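Local coordinates for RNA-binding protein, putative (Trypanosoma brucei, PDB 6E4N), which probably binds and remodels RNA in kinetoplastid RNA editing, the chain here being the RNA recognition motif of a longer protein, at residues 6-11 / 41-46; 15-20 / 31-36. The protein carries 1 engineered substitution. All coordinates share one frame; numbering follows the deposited sequence.

How the contacts relate
Both contacts lie within a single RNA recognition motif, their centres about 8 Å apart. Contact 1 pairs strand 5-9 with strand 40-45 in the middle of the antiparallel sheet, whereas contact 2 lays the start of helix 17-24 against strand 30-36, an outermost strand of that sheet. Along the chain the order is 6-11, 15-20, 31-36, 41-46, which nests contact 2 inside the loop closed by contact 1. Strands 30-36 and 40-45 are neighbours, and Ala41 CB packs against Leu20 CD2 at 3.4 Å. The two contacts thus join the central strands, the edge strand and the first helix into one small domain with a shared hydrophobic core.

Contact 1: 6-11 / 41-46; sequences VQVSGM and AVVEFV. Engineered in segment 6-11: Met11 (natural residue Leu).
Val6 and Val8 pair with Val43 and Ala41 in the two central strands of the RNA recognition motif sheet, which run antiparallel. Four backbone hydrogen bonds make the ladder: Val6 and Val43 exchange two, with Val6 N 2.8 Å from Val43 O, and Val8 and Ala41 exchange two more. Between them Gln7 and Val42 form a non-hydrogen-bonded pair.

Apolar packing lies on the face bearing Val6, Val8, Ala41 and Val43, which helices 17-24 and 48-57 cover. The beta-branched valines suit extended backbone. Small Ala41 brings its CB 4.1 Å from Val8 CB and also meets the end of Met11, an engineered residue whose chain bends at its last torsion (chi3 -66°) and sets CE 3.9 Å from Ala41 CB. Val8 CG2 meets Val43 CG2, and Val6 CG2 reaches the edge of the Phe45 ring near its plane, 4.0 Å from CE1.

On the other face, in RNA recognition motifs generally the RNA-binding surface, Gln7 and Val42 stand alongside each other. A polar amide suits this exposed place; the Gln7 chain carrying it is bent at chi2 (-76°), turning the amide toward strand 40-45, where Gln7 OE1 lies 3.5 Å from Val42 CG2.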
loop_
_atom_site.group_PDB
_atom_site.type_symbol
_atom_site.label_atom_id
_atom_site.label_comp_id
_atom_site.label_asym_id
_atom_site.label_seq_id
_atom_site.Cartn_x
_atom_site.Cartn_y
_atom_site.Cartn_z
ATOM N N VAL A 6 3.451 6.272 -0.112
ATOM C CA VAL A 6 3.351 5.427 -1.297
ATOM C C VAL A 6 1.927 5.438 -1.844
ATOM O O VAL A 6 0.963 5.358 -1.080
ATOM C CB VAL A 6 3.759 3.964 -0.988
ATOM C CG1 VAL A 6 3.575 3.078 -2.213
ATOM C CG2 VAL A 6 5.194 3.901 -0.494
ATOM N N GLN A 7 1.798 5.553 -3.164
ATOM C CA GLN A 7 0.496 5.460 -3.820
ATOM C C GLN A 7 0.215 4.026 -4.253
ATOM O O GLN A 7 1.038 3.398 -4.924
ATOM C CB GLN A 7 0.432 6.393 -5.030
ATOM C CG GLN A 7 1.094 7.733 -4.808
ATOM C CD GLN A 7 0.246 8.656 -3.960
ATOM O OE1 GLN A 7 -0.936 8.859 -4.236
ATOM N NE2 GLN A 7 0.850 9.229 -2.924
ATOM N N VAL A 8 -0.948 3.515 -3.865
ATOM C CA VAL A 8 -1.360 2.164 -4.213
ATOM C C VAL A 8 -2.542 2.216 -5.164
ATOM O O VAL A 8 -3.477 2.984 -4.950
ATOM C CB VAL A 8 -1.763 1.358 -2.964
ATOM C CG1 VAL A 8 -2.185 -0.057 -3.352
ATOM C CG2 VAL A 8 -0.620 1.358 -1.938
ATOM N N SER A 9 -2.503 1.411 -6.220
ATOM C CA SER A 9 -3.663 1.277 -7.094
ATOM C C SER A 9 -3.764 -0.153 -7.609
ATOM O O SER A 9 -2.833 -0.947 -7.458
ATOM C CB SER A 9 -3.593 2.273 -8.257
ATOM O OG SER A 9 -2.527 1.985 -9.140
ATOM N N GLY A 10 -4.904 -0.476 -8.208
ATOM C CA GLY A 10 -5.117 -1.789 -8.787
ATOM C C GLY A 10 -5.814 -2.754 -7.853
ATOM O O GLY A 10 -6.058 -3.905 -8.214
ATOM N N MET A 11 -6.133 -2.298 -6.647
ATOM C CA MET A 11 -6.861 -3.132 -5.700
ATOM C C MET A 11 -8.243 -3.495 -6.210
ATOM O O MET A 11 -8.867 -2.737 -6.950
ATOM C CB MET A 11 -7.013 -2.442 -4.341
ATOM C CG MET A 11 -5.727 -2.181 -3.589
ATOM S SD MET A 11 -6.087 -1.690 -1.893
ATOM C CE MET A 11 -6.889 -0.114 -2.186
ATOM N N ALA A 41 -5.333 3.875 -3.064
ATOM C CA ALA A 41 -5.018 4.244 -1.696
ATOM C C ALA A 41 -3.747 5.065 -1.598
ATOM O O ALA A 41 -2.903 5.052 -2.498
ATOM C CB ALA A 41 -4.897 3.004 -0.837
ATOM N N VAL A 42 -3.630 5.784 -0.489
ATOM C CA VAL A 42 -2.398 6.470 -0.132
ATOM C C VAL A 42 -1.964 5.947 1.231
ATOM O O VAL A 42 -2.763 5.894 2.170
ATOM C CB VAL A 42 -2.574 7.992 -0.088
ATOM C CG1 VAL A 42 -1.292 8.663 0.393
ATOM C CG2 VAL A 42 -2.985 8.516 -1.461
ATOM N N VAL A 43 -0.704 5.546 1.333
ATOM C CA VAL A 43 -0.190 4.968 2.562
ATOM C C VAL A 43 1.064 5.699 3.004
ATOM O O VAL A 43 1.869 6.114 2.172
ATOM C CB VAL A 43 0.100 3.457 2.382
ATOM C CG1 VAL A 43 0.617 2.837 3.678
ATOM C CG2 VAL A 43 -1.162 2.743 1.927
ATOM N N GLU A 44 1.211 5.883 4.310
ATOM C CA GLU A 44 2.441 6.421 4.867
ATOM C C GLU A 44 3.046 5.423 5.842
ATOM O O GLU A 44 2.328 4.790 6.621
ATOM C CB GLU A 44 2.182 7.750 5.565
ATOM C CG GLU A 44 3.433 8.563 5.834
ATOM C CD GLU A 44 3.118 10.007 6.179
ATOM O OE1 GLU A 44 3.931 10.646 6.885
ATOM O OE2 GLU A 44 2.051 10.501 5.749
ATOM N N PHE A 45 4.366 5.273 5.783
ATOM C CA PHE A 45 5.083 4.413 6.712
ATOM C C PHE A 45 5.894 5.236 7.715
ATOM O O PHE A 45 6.066 6.441 7.540
ATOM C CB PHE A 45 6.008 3.460 5.954
ATOM C CG PHE A 45 5.292 2.503 5.034
ATOM C CD1 PHE A 45 4.979 2.866 3.731
ATOM C CD2 PHE A 45 4.943 1.236 5.470
ATOM C CE1 PHE A 45 4.326 1.979 2.884
ATOM C CE2 PHE A 45 4.292 0.349 4.631
ATOM C CZ PHE A 45 3.984 0.717 3.334
ATOM N N VAL A 46 6.388 4.586 8.765
ATOM C CA VAL A 46 7.224 5.267 9.752
ATOM C C VAL A 46 8.492 5.826 9.109
ATOM O O VAL A 46 8.883 6.959 9.375
ATOM C CB VAL A 46 7.614 4.325 10.910
ATOM C CG1 VAL A 46 8.633 4.985 11.828
ATOM C CG2 VAL A 46 6.387 3.931 11.697
#

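Contact 2: 15-20 / 31-36; sequences TTWHTL and TFCKVF
Trp17 and Leu20, one turn apart on the first helix of the RNA recognition motif, meet Cys33 and Val35 of the edge strand. The close packing centres on Cys33, whose CB points toward the helix. Cys33 SG sits 3.9 Å from Leu20 CD2. It also lies 3.7 Å from Trp17 CD1, making with the indole an oblique sulfur-aromatic contact, 45° off the normal of the five-membered ring. A small, apolar thiol fits between branched leucine and flat indole. Val35 adds one methyl: CG2 lies against the helix backbone, 3.7 Å from Trp17 CA.

Toward the exposed side the grip is looser. With CG of Trp17 anti to the backbone N (chi1 179°), the indole extends along the strand, and its NE1 meets Cys33 O in the ring plane. The separation of NE1 and O is short, 2.7 Å, but the N-H...O angle is only 129°, so the bond is weak. Lys34 points its CB away from the helix, as befits a charged chain. Exposed Thr16 is the N-cap: its OG1 accepts from Thr19 N at 3.2 Å, satisfying an amide of the first turn.

Leu20 reaches further inward, to strand 40-45, Met11 and Leu63, while Cys33 also packs on Val43; the helix start thus bridges the edge strand and its neighbour 40-45.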
loop_
_atom_site.group_PDB
_atom_site.type_symbol
_atom_site.label_atom_id
_atom_site.label_comp_id
_atom_site.label_asym_id
_atom_site.label_seq_id
_atom_site.Cartn_x
_atom_site.Cartn_y
_atom_site.Cartn_z
ATOM N N THR A 15 -11.681 -4.554 -1.605
ATOM C CA THR A 15 -10.592 -4.608 -0.632
ATOM C C THR A 15 -10.663 -3.416 0.320
ATOM O O THR A 15 -10.803 -2.273 -0.109
ATOM C CB THR A 15 -9.220 -4.640 -1.317
ATOM O OG1 THR A 15 -9.144 -5.784 -2.178
ATOM C CG2 THR A 15 -8.109 -4.721 -0.278
ATOM N N THR A 16 -10.555 -3.692 1.615
ATOM C CA THR A 16 -10.726 -2.661 2.626
ATOM C C THR A 16 -9.418 -2.082 3.154
ATOM O O THR A 16 -8.325 -2.600 2.905
ATOM C CB THR A 16 -11.510 -3.197 3.834
ATOM O OG1 THR A 16 -10.701 -4.146 4.536
ATOM C CG2 THR A 16 -12.800 -3.870 3.385
ATOM N N TRP A 17 -9.577 -0.993 3.895
ATOM C CA TRP A 17 -8.522 -0.333 4.652
ATOM C C TRP A 17 -7.780 -1.318 5.565
ATOM O O TRP A 17 -6.551 -1.376 5.554
ATOM C CB TRP A 17 -9.158 0.819 5.441
ATOM C CG TRP A 17 -8.277 1.642 6.325
ATOM C CD1 TRP A 17 -7.576 2.761 5.980
ATOM C CD2 TRP A 17 -8.077 1.459 7.729
ATOM N NE1 TRP A 17 -6.922 3.270 7.084
ATOM C CE2 TRP A 17 -7.213 2.484 8.167
ATOM C CE3 TRP A 17 -8.528 0.515 8.654
ATOM C CZ2 TRP A 17 -6.801 2.593 9.491
ATOM C CZ3 TRP A 17 -8.116 0.623 9.965
ATOM C CH2 TRP A 17 -7.257 1.654 10.372
ATOM N N HIS A 18 -8.528 -2.111 6.330
ATOM C CA HIS A 18 -7.922 -3.136 7.183
ATOM C C HIS A 18 -7.060 -4.116 6.401
ATOM O O HIS A 18 -5.937 -4.411 6.798
ATOM C CB HIS A 18 -8.987 -3.927 7.950
ATOM C CG HIS A 18 -9.518 -3.225 9.159
ATOM N ND1 HIS A 18 -10.590 -2.360 9.109
ATOM C CD2 HIS A 18 -9.126 -3.264 10.455
ATOM C CE1 HIS A 18 -10.836 -1.898 10.322
ATOM N NE2 HIS A 18 -9.964 -2.434 11.158
ATOM N N THR A 19 -7.598 -4.618 5.295
ATOM C CA THR A 19 -6.926 -5.647 4.512
ATOM C C THR A 19 -5.652 -5.108 3.869
ATOM O O THR A 19 -4.618 -5.785 3.855
ATOM C CB THR A 19 -7.867 -6.216 3.428
ATOM O OG1 THR A 19 -8.946 -6.911 4.066
ATOM C CG2 THR A 19 -7.126 -7.183 2.506
ATOM N N LEU A 20 -5.723 -3.890 3.343
ATOM C CA LEU A 20 -4.548 -3.276 2.735
ATOM C C LEU A 20 -3.454 -3.051 3.774
ATOM O O LEU A 20 -2.286 -3.353 3.534
ATOM C CB LEU A 20 -4.912 -1.951 2.060
ATOM C CG LEU A 20 -3.717 -1.211 1.459
ATOM C CD1 LEU A 20 -2.958 -2.083 0.466
ATOM C CD2 LEU A 20 -4.170 0.085 0.814
ATOM N N THR A 31 1.633 4.234 9.240
ATOM C CA THR A 31 1.193 5.308 10.124
ATOM C C THR A 31 -0.044 6.013 9.591
ATOM O O THR A 31 -0.697 6.772 10.306
ATOM C CB THR A 31 2.289 6.353 10.320
ATOM O OG1 THR A 31 2.633 6.910 9.047
ATOM C CG2 THR A 31 3.516 5.725 10.940
ATOM N N PHE A 32 -0.355 5.766 8.325
ATOM C CA PHE A 32 -1.475 6.423 7.677
ATOM C C PHE A 32 -1.914 5.569 6.504
ATOM O O PHE A 32 -1.080 5.076 5.747
ATOM C CB PHE A 32 -1.080 7.828 7.203
ATOM C CG PHE A 32 -2.176 8.563 6.479
ATOM C CD1 PHE A 32 -2.341 8.423 5.110
ATOM C CD2 PHE A 32 -3.028 9.413 7.166
ATOM C CE1 PHE A 32 -3.346 9.104 4.446
ATOM C CE2 PHE A 32 -4.031 10.092 6.508
ATOM C CZ PHE A 32 -4.189 9.941 5.146
ATOM N N CYS A 33 -3.221 5.390 6.351
ATOM C CA CYS A 33 -3.745 4.719 5.170
ATOM C C CYS A 33 -5.117 5.292 4.828
ATOM O O CYS A 33 -6.002 5.364 5.677
ATOM C CB CYS A 33 -3.830 3.206 5.385
ATOM S SG CYS A 33 -4.487 2.280 3.965
ATOM N N LYS A 34 -5.273 5.716 3.581
ATOM C CA LYS A 34 -6.527 6.289 3.115
ATOM C C LYS A 34 -6.941 5.574 1.840
ATOM O O LYS A 34 -6.189 5.550 0.869
ATOM C CB LYS A 34 -6.377 7.793 2.874
ATOM C CG LYS A 34 -7.664 8.502 2.481
ATOM C CD LYS A 34 -7.462 10.013 2.483
ATOM C CE LYS A 34 -8.716 10.747 2.058
ATOM N NZ LYS A 34 -8.457 12.209 1.903
ATOM N N VAL A 35 -8.130 4.983 1.849
ATOM C CA VAL A 35 -8.598 4.207 0.708
ATOM C C VAL A 35 -9.659 4.967 -0.083
ATOM O O VAL A 35 -10.633 5.461 0.485
ATOM C CB VAL A 35 -9.174 2.846 1.152
ATOM C CG1 VAL A 35 -9.813 2.117 -0.022
ATOM C CG2 VAL A 35 -8.080 1.991 1.783
ATOM N N PHE A 36 -9.454 5.061 -1.391
ATOM C CA PHE A 36 -10.400 5.715 -2.288
ATOM C C PHE A 36 -11.147 4.675 -3.117
ATOM O O PHE A 36 -10.746 3.513 -3.185
ATOM C CB PHE A 36 -9.676 6.697 -3.216
ATOM C CG PHE A 36 -8.888 7.750 -2.495
ATOM C CD1 PHE A 36 -9.454 8.975 -2.189
ATOM C CD2 PHE A 36 -7.574 7.512 -2.125
ATOM C CE1 PHE A 36 -8.725 9.947 -1.525
ATOM C CE2 PHE A 36 -6.841 8.476 -1.453
ATOM C CZ PHE A 36 -7.416 9.698 -1.157
#